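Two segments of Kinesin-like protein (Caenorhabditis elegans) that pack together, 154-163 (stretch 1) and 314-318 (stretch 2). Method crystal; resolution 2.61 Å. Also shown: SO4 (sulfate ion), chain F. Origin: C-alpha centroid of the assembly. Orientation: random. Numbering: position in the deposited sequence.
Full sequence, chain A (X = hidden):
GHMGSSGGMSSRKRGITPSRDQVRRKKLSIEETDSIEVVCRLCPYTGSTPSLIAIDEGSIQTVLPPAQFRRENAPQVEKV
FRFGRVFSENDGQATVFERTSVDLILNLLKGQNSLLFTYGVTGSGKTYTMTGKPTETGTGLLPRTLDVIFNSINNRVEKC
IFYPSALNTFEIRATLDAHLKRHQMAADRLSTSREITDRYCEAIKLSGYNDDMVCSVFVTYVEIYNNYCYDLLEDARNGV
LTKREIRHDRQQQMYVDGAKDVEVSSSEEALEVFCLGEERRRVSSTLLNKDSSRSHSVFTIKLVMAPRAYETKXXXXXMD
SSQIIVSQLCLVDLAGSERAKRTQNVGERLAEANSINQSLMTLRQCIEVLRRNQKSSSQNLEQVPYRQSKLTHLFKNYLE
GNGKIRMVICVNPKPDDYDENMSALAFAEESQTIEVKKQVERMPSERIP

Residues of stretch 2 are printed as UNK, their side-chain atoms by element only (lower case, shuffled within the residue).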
# COMPACT_ATOMS: atom_id res chain seq x y z
N ASN A 154 7.94 18.09 -7.81
CA ASN A 154 8.37 19.47 -7.75
C ASN A 154 7.22 20.32 -7.22
O ASN A 154 6.09 19.85 -7.07
CB ASN A 154 8.83 19.99 -9.12
CG ASN A 154 9.87 19.10 -9.75
OD1 ASN A 154 10.86 18.73 -9.11
ND2 ASN A 154 9.65 18.73 -11.01
N ASN A 155 7.53 21.58 -6.93
CA ASN A 155 6.54 22.55 -6.46
C ASN A 155 5.82 22.04 -5.21
O ASN A 155 4.62 22.24 -5.04
CB ASN A 155 5.52 22.87 -7.56
CG ASN A 155 6.17 23.49 -8.78
OD1 ASN A 155 7.29 24.00 -8.72
ND2 ASN A 155 5.45 23.48 -9.90
N ARG A 156 6.57 21.38 -4.33
CA ARG A 156 6.03 20.97 -3.05
C ARG A 156 5.89 22.21 -2.17
O ARG A 156 6.88 22.92 -1.94
CB ARG A 156 6.94 19.96 -2.37
CG ARG A 156 6.25 19.03 -1.40
CD ARG A 156 7.23 18.39 -0.43
NE ARG A 156 7.64 19.38 0.55
CZ ARG A 156 8.83 19.96 0.61
NH1 ARG A 156 9.79 19.66 -0.26
NH2 ARG A 156 9.07 20.86 1.57
N VAL A 157 4.69 22.50 -1.69
CA VAL A 157 4.50 23.71 -0.90
C VAL A 157 4.70 23.47 0.58
O VAL A 157 4.78 22.32 1.04
CB VAL A 157 3.11 24.33 -1.14
CG1 VAL A 157 3.14 25.10 -2.39
CG2 VAL A 157 2.04 23.25 -1.20
N GLU A 158 4.77 24.55 1.34
CA GLU A 158 4.82 24.46 2.79
C GLU A 158 3.52 23.89 3.32
O GLU A 158 2.50 23.79 2.62
CB GLU A 158 5.07 25.83 3.40
CG GLU A 158 6.32 26.53 2.89
CD GLU A 158 6.37 28.00 3.24
OE1 GLU A 158 5.29 28.65 3.29
OE2 GLU A 158 7.48 28.51 3.48
N LYS A 159 3.56 23.51 4.60
CA LYS A 159 2.42 22.88 5.24
C LYS A 159 1.29 23.87 5.47
O LYS A 159 1.48 25.10 5.45
CB LYS A 159 2.85 22.28 6.58
CG LYS A 159 3.80 21.10 6.47
CD LYS A 159 4.10 20.56 7.85
CE LYS A 159 5.00 19.35 7.82
NZ LYS A 159 5.27 18.85 9.20
N CYS A 160 0.09 23.32 5.66
CA CYS A 160 -1.11 24.04 6.04
C CYS A 160 -1.64 24.96 4.95
O CYS A 160 -2.54 25.77 5.21
CB CYS A 160 -0.91 24.82 7.34
SG CYS A 160 -0.14 23.84 8.65
N ILE A 161 -1.11 24.87 3.73
CA ILE A 161 -1.76 25.51 2.59
C ILE A 161 -2.92 24.64 2.11
O ILE A 161 -4.09 25.04 2.19
CB ILE A 161 -0.74 25.78 1.47
CG1 ILE A 161 0.34 26.75 1.95
CG2 ILE A 161 -1.43 26.38 0.25
CD1 ILE A 161 1.60 26.74 1.10
N PHE A 162 -2.61 23.44 1.63
CA PHE A 162 -3.63 22.40 1.55
C PHE A 162 -3.92 21.89 2.95
O PHE A 162 -3.05 21.90 3.83
CB PHE A 162 -3.15 21.23 0.69
CG PHE A 162 -2.89 21.57 -0.75
CD1 PHE A 162 -3.92 21.61 -1.67
CD2 PHE A 162 -1.59 21.82 -1.19
CE1 PHE A 162 -3.68 21.90 -2.99
CE2 PHE A 162 -1.35 22.11 -2.51
CZ PHE A 162 -2.39 22.15 -3.42
N TYR A 163 -5.16 21.44 3.17
CA TYR A 163 -5.49 20.82 4.45
C TYR A 163 -6.74 19.97 4.29
O TYR A 163 -7.65 20.32 3.52
CB TYR A 163 -5.68 21.88 5.55
CG TYR A 163 -6.84 22.84 5.35
CD1 TYR A 163 -6.70 23.97 4.55
CD2 TYR A 163 -8.06 22.63 5.99
CE1 TYR A 163 -7.75 24.85 4.37
CE2 TYR A 163 -9.11 23.51 5.82
CZ TYR A 163 -8.95 24.62 5.02
OH TYR A 163 -10.00 25.49 4.84
N UNK A 314 6.11 33.29 -5.48
CA UNK A 314 6.14 32.10 -4.64
C UNK A 314 5.59 30.90 -5.39
O UNK A 314 5.12 31.01 -6.53
o UNK A 314 4.00 32.62 -3.61
c UNK A 314 5.36 32.34 -3.34
N UNK A 315 5.67 29.75 -4.75
CA UNK A 315 5.08 28.52 -5.25
C UNK A 315 3.79 28.31 -4.49
O UNK A 315 3.81 27.97 -3.30
c UNK A 315 7.37 27.64 -5.74
c UNK A 315 5.41 26.07 -5.66
c UNK A 315 6.04 27.33 -5.09
N UNK A 316 2.66 28.54 -5.14
CA UNK A 316 1.38 28.54 -4.46
C UNK A 316 0.30 28.05 -5.41
O UNK A 316 0.38 28.31 -6.62
c UNK A 316 -1.12 29.82 -0.23
c UNK A 316 0.27 29.90 -2.63
c UNK A 316 0.94 29.72 -1.42
c UNK A 316 1.04 29.93 -3.93
o UNK A 316 -1.79 29.77 0.96
c UNK A 316 0.25 29.68 -0.23
c UNK A 316 -1.81 30.00 -1.41
c UNK A 316 -1.11 30.04 -2.61
N UNK A 317 -0.71 27.35 -4.91
CA UNK A 317 -1.82 26.93 -5.77
C UNK A 317 -2.80 28.07 -6.02
O UNK A 317 -2.85 29.05 -5.28
c UNK A 317 -2.48 25.82 -4.95
c UNK A 317 -0.84 26.81 -3.54
c UNK A 317 -2.23 26.22 -3.54
N UNK A 318 -3.58 27.91 -7.08
CA UNK A 318 -4.75 28.74 -7.26
C UNK A 318 -5.74 28.46 -6.13
O UNK A 318 -5.85 27.33 -5.64
o UNK A 318 -5.72 27.08 -8.73
c UNK A 318 -4.46 28.86 -9.74
c UNK A 318 -5.41 28.48 -8.61
S SO4 F . 6.90 23.31 6.24
O1 SO4 F . 7.64 24.47 6.73
O2 SO4 F . 7.60 22.70 5.11
O3 SO4 F . 6.77 22.34 7.33
O4 SO4 F . 5.58 23.75 5.80

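Position 314 carries two side-chain atoms, one carbon and then one oxygen, with no branch and no ring. The oxygen sits one bond beyond the first side-chain carbon, so this is a primary hydroxyl, and the residue is Ser-314. It is out of reach of stretch 1. A small polar side chain suits so exposed a place, and its OG is hydrogen-bonded to a residue just outside one of the two stretches.

Position 315 has three side-chain carbons and no other element. The first carries the other two, a fork directly at CB, and its CA-to-CB bond points toward stretch 1. Three carbons branched in this way, with the backbone nitrogen left free, identify Val-315. Its CA lies 6.3 Å from CA of Asn-155, the closest pair of CA atoms across the two stretches. CG1 of Val-315 lies 3.7 Å from CB of Asn-155 and 4.1 Å from CG1 of Val-157, so a compact, branched hydrocarbon meets the aliphatic parts of both neighbours. The backbone comes closer still: O of Val-315 is 3.1 Å from CG1 of Val-157, a tight contact between a carbonyl and a methyl group.

At position 316 one carbon leads to a ring of six carbons that bears a single oxygen. A phenol is unique to tyrosine, which makes this Tyr-316. Its CA-to-CB bond points away from stretch 1, yet the end of the side chain comes nearer, because the long ring reaches Ile-161. CG2 of Ile-161 is 3.5 Å from both OH and CZ of Tyr-316, approaching the ring obliquely. The residue suits the place in two ways: the ring supplies apolar surface against Ile-161, while the hydroxyl is hydrogen-bonded elsewhere in the structure and is not left unsatisfied beside a methyl group.

Position 317 shows three carbons that close a ring onto the backbone nitrogen, with CB directed toward stretch 1. Only proline is built this way, so the residue is Pro-317, its ring puckered C-gamma endo. CD lies 3.9 Å from CG2 of Ile-161, and CB lies 4.0 Å from CZ of Phe-162, oblique to the aromatic ring. A rigid, wholly hydrocarbon ring suits this buried site, where it packs against both Ile-161 and Phe-162.

Position 318 has one side-chain carbon carrying an oxygen and a second carbon. This fork of hydroxyl and methyl is that of Thr-318. It is out of reach of stretch 1, and its OG1 is hydrogen-bonded elsewhere in the structure. A hydroxyl suits this partly exposed place, where its hydrogen-bonding capacity is used.

The contact works by apolar packing, since no hydrogen bond crosses between the stretches. Val-157 and Ile-161 both point toward stretch 2; Val-157 meets Val-315, Tyr-316 and Pro-317, and Ile-161 meets Tyr-316 and Pro-317, while the end of the Phe-162 side chain comes in against the proline. A type II turn from Glu-158 to Ile-161 separates the two aliphatic residues in sequence but brings the chain back to the same patch. About 314 Å² is buried in all, with Ser-314 and Thr-318 flanking the three contacting residues in sequence.

Stretch 2 (314-318) SVYPT
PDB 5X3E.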